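Long-range contact in Lmo0181 protein (Listeria monocytogenes serovar 1/2a, PDB 5F7V), which binds cycloalternan and probably serves as the extracellular lipoprotein receptor of an ABC transporter that imports this cyclic alpha-glucan: residues Gly86-Asp98 / Gly286-Phe298. Numbering follows the deposited sequence.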
# COMPACT_ATOMS: atom_id res chain seq x y z
N GLY A 86 -10.16 3.65 20.36
CA GLY A 86 -10.79 4.90 20.79
C GLY A 86 -9.91 6.14 20.75
O GLY A 86 -10.24 7.14 21.40
N VAL A 87 -8.82 6.13 19.99
CA VAL A 87 -7.91 7.27 19.99
C VAL A 87 -8.21 8.30 18.90
O VAL A 87 -7.53 9.34 18.79
CB VAL A 87 -6.44 6.81 19.88
CG1 VAL A 87 -6.03 5.97 21.09
CG2 VAL A 87 -6.14 6.12 18.55
N LEU A 88 -9.23 8.04 18.09
CA LEU A 88 -9.60 8.94 16.99
C LEU A 88 -10.88 9.70 17.33
O LEU A 88 -11.86 9.11 17.83
CB LEU A 88 -9.83 8.14 15.69
CG LEU A 88 -8.69 7.25 15.20
CD1 LEU A 88 -9.11 6.40 14.00
CD2 LEU A 88 -7.48 8.11 14.97
N ALA A 89 -10.89 10.98 16.96
CA ALA A 89 -12.10 11.77 17.10
C ALA A 89 -13.14 11.35 16.05
O ALA A 89 -12.84 11.21 14.87
CB ALA A 89 -11.81 13.25 16.95
N ASP A 90 -14.39 11.19 16.48
CA ASP A 90 -15.51 11.03 15.55
C ASP A 90 -15.64 12.31 14.73
O ASP A 90 -15.75 13.40 15.29
CB ASP A 90 -16.76 10.80 16.42
CG ASP A 90 -18.03 10.67 15.63
OD1 ASP A 90 -18.03 10.65 14.39
OD2 ASP A 90 -19.07 10.55 16.34
N LEU A 91 -15.59 12.19 13.42
CA LEU A 91 -15.63 13.38 12.57
C LEU A 91 -17.03 13.72 12.07
O LEU A 91 -17.15 14.64 11.27
CB LEU A 91 -14.67 13.17 11.40
CG LEU A 91 -13.19 13.01 11.76
CD1 LEU A 91 -12.34 12.95 10.50
CD2 LEU A 91 -12.63 14.03 12.74
N THR A 92 -18.05 13.01 12.54
CA THR A 92 -19.43 13.19 12.06
C THR A 92 -19.85 14.65 12.08
O THR A 92 -20.37 15.14 11.07
CB THR A 92 -20.41 12.36 12.91
OG1 THR A 92 -20.04 10.99 12.77
CG2 THR A 92 -21.86 12.53 12.45
N SER A 93 -19.67 15.34 13.20
CA SER A 93 -20.11 16.73 13.30
C SER A 93 -19.33 17.67 12.39
O SER A 93 -19.90 18.58 11.76
CB SER A 93 -20.08 17.22 14.76
OG SER A 93 -18.77 17.22 15.29
N TYR A 94 -18.03 17.42 12.32
CA TYR A 94 -17.10 18.25 11.58
C TYR A 94 -17.51 18.16 10.12
O TYR A 94 -17.57 19.16 9.40
CB TYR A 94 -15.64 17.79 11.76
CG TYR A 94 -15.21 18.00 13.17
CD1 TYR A 94 -14.70 19.21 13.59
CD2 TYR A 94 -15.39 17.02 14.14
CE1 TYR A 94 -14.36 19.43 14.93
CE2 TYR A 94 -15.03 17.20 15.46
CZ TYR A 94 -14.51 18.42 15.85
OH TYR A 94 -14.17 18.65 17.16
N ILE A 95 -17.83 16.95 9.68
CA ILE A 95 -18.19 16.75 8.28
C ILE A 95 -19.56 17.38 7.98
O ILE A 95 -19.73 18.02 6.94
CB ILE A 95 -18.17 15.25 7.94
CG1 ILE A 95 -16.71 14.78 7.92
CG2 ILE A 95 -18.82 14.91 6.59
CD1 ILE A 95 -16.55 13.28 7.93
N GLU A 96 -20.53 17.23 8.89
CA GLU A 96 -21.87 17.82 8.71
C GLU A 96 -21.76 19.33 8.51
O GLU A 96 -22.47 19.88 7.67
CB GLU A 96 -22.75 17.53 9.93
CG GLU A 96 -23.21 16.08 10.12
CD GLU A 96 -23.91 15.77 11.46
OE1 GLU A 96 -23.71 16.54 12.43
OE2 GLU A 96 -24.66 14.76 11.58
N LYS A 97 -20.87 19.98 9.26
CA LYS A 97 -20.71 21.43 9.22
C LYS A 97 -19.75 21.95 8.15
O LYS A 97 -19.68 23.16 7.88
CB LYS A 97 -20.35 21.89 10.64
CG LYS A 97 -21.54 21.64 11.55
CD LYS A 97 -21.41 22.01 13.01
CE LYS A 97 -20.59 21.02 13.80
NZ LYS A 97 -20.59 21.22 15.28
N ASP A 98 -19.07 21.03 7.48
CA ASP A 98 -18.16 21.38 6.39
C ASP A 98 -19.07 21.38 5.18
O ASP A 98 -19.17 20.40 4.47
CB ASP A 98 -17.05 20.35 6.29
CG ASP A 98 -15.97 20.73 5.29
OD1 ASP A 98 -16.13 21.75 4.57
OD2 ASP A 98 -14.97 19.99 5.25
N GLY A 286 -6.51 11.09 10.48
CA GLY A 286 -7.29 11.08 11.69
C GLY A 286 -6.95 12.25 12.59
O GLY A 286 -5.89 12.83 12.47
N VAL A 287 -7.88 12.59 13.47
CA VAL A 287 -7.69 13.67 14.44
C VAL A 287 -7.66 13.02 15.82
O VAL A 287 -8.49 12.17 16.14
CB VAL A 287 -8.83 14.70 14.35
CG1 VAL A 287 -8.70 15.78 15.41
CG2 VAL A 287 -8.82 15.31 12.96
N SER A 288 -6.66 13.36 16.63
CA SER A 288 -6.59 12.79 17.97
C SER A 288 -7.83 13.13 18.80
O SER A 288 -8.25 14.28 18.90
CB SER A 288 -5.35 13.29 18.72
OG SER A 288 -5.41 12.90 20.07
N LYS A 289 -8.38 12.10 19.43
CA LYS A 289 -9.48 12.29 20.35
C LYS A 289 -9.18 13.27 21.46
O LYS A 289 -10.10 13.89 21.95
CB LYS A 289 -9.86 10.95 20.99
CG LYS A 289 -11.09 11.03 21.88
CD LYS A 289 -11.72 9.66 21.93
CE LYS A 289 -13.17 9.63 22.35
NZ LYS A 289 -13.48 8.17 22.21
N ASP A 290 -7.92 13.39 21.85
CA ASP A 290 -7.56 14.25 22.97
C ASP A 290 -7.02 15.61 22.58
O ASP A 290 -6.64 16.40 23.45
CB ASP A 290 -6.58 13.48 23.87
CG ASP A 290 -7.24 12.34 24.62
OD1 ASP A 290 -8.47 12.37 24.93
OD2 ASP A 290 -6.49 11.39 24.96
N SER A 291 -6.99 15.92 21.28
CA SER A 291 -6.52 17.22 20.84
C SER A 291 -7.45 18.35 21.28
O SER A 291 -8.66 18.20 21.25
CB SER A 291 -6.39 17.24 19.33
OG SER A 291 -6.06 18.55 18.86
N ASP A 292 -6.82 19.46 21.67
CA ASP A 292 -7.48 20.73 21.95
C ASP A 292 -7.67 21.59 20.70
O ASP A 292 -8.15 22.73 20.81
CB ASP A 292 -6.65 21.60 22.93
CG ASP A 292 -6.41 20.97 24.28
OD1 ASP A 292 -7.32 20.28 24.82
OD2 ASP A 292 -5.31 21.25 24.83
N LYS A 293 -7.30 21.05 19.54
CA LYS A 293 -7.24 21.82 18.30
C LYS A 293 -7.94 21.03 17.19
O LYS A 293 -7.49 21.00 16.05
CB LYS A 293 -5.77 22.05 17.93
CG LYS A 293 -4.97 22.81 18.97
CD LYS A 293 -3.49 22.82 18.64
CE LYS A 293 -2.71 23.17 19.90
NZ LYS A 293 -1.26 23.09 19.70
N LYS A 294 -9.08 20.43 17.53
CA LYS A 294 -9.71 19.53 16.58
C LYS A 294 -10.26 20.27 15.36
O LYS A 294 -10.17 19.73 14.26
CB LYS A 294 -10.83 18.74 17.22
CG LYS A 294 -10.38 17.83 18.34
CD LYS A 294 -11.53 16.91 18.72
CE LYS A 294 -11.17 15.84 19.73
NZ LYS A 294 -10.91 16.47 21.04
N GLU A 295 -10.78 21.48 15.49
CA GLU A 295 -11.30 22.17 14.33
C GLU A 295 -10.18 22.43 13.33
O GLU A 295 -10.35 22.17 12.13
CB GLU A 295 -11.98 23.48 14.75
CG GLU A 295 -12.62 24.27 13.61
CD GLU A 295 -13.66 23.51 12.80
OE1 GLU A 295 -14.36 22.63 13.38
OE2 GLU A 295 -13.79 23.81 11.57
N ALA A 296 -9.05 22.93 13.82
CA ALA A 296 -7.92 23.21 12.94
C ALA A 296 -7.37 21.93 12.31
O ALA A 296 -7.02 21.90 11.14
CB ALA A 296 -6.82 23.92 13.71
N ALA A 297 -7.27 20.85 13.08
CA ALA A 297 -6.78 19.56 12.57
C ALA A 297 -7.72 19.01 11.51
O ALA A 297 -7.27 18.52 10.48
CB ALA A 297 -6.59 18.60 13.72
N PHE A 298 -9.02 19.12 11.77
CA PHE A 298 -10.01 18.74 10.79
C PHE A 298 -9.91 19.54 9.51
O PHE A 298 -10.03 18.99 8.41
CB PHE A 298 -11.43 18.82 11.36
CG PHE A 298 -12.45 18.49 10.32
CD1 PHE A 298 -12.65 17.17 9.95
CD2 PHE A 298 -13.11 19.49 9.63
CE1 PHE A 298 -13.53 16.86 8.92
CE2 PHE A 298 -14.00 19.17 8.63
CZ PHE A 298 -14.23 17.85 8.28
O HOH W 1 -5.21 10.25 20.14
O HOH W 2 -10.42 11.24 13.55
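In the periplasmic-binding-protein fold of this solute receptor, an isolated antiparallel beta bridge joins Leu88 to Ser288, next to strand 278-287, and the helices that follow, 92-97 and 294-306, pack beyond it, about 25 Å from the centre of the chain. Two straight backbone bonds make the bridge: Ala89 N gives its hydrogen to Val287 O at 2.8 Å, and Lys289 N reaches Val87 O at 3.0 Å. Two waters extend it, one between Ala89 O and Val287 N, the other between Val87 O and Ser288 OG. Leu91 CD2 then lies against Val287 CG2 at 4.0 Å, and Leu91 also touches Met123 of strand 119-135. Between the helices, the Phe298 ring takes Tyr94 CB squarely over one face in a CH-pi contact, 3.4 Å from its centroid, while Ile95 CG1 approaches CE1 obliquely. A chi1 of 177°, which places CG opposite the backbone N, carries the Phe298 ring across to helix 92-97. The two rings meet obliquely, planes 38° apart, and Glu295 OE1 lies at the edge of the Tyr94 ring. Asp98, held by Ser302, stands its carboxylate nearly upright to the phenyl plane, OD2 3.6 Å from Phe298 CE2.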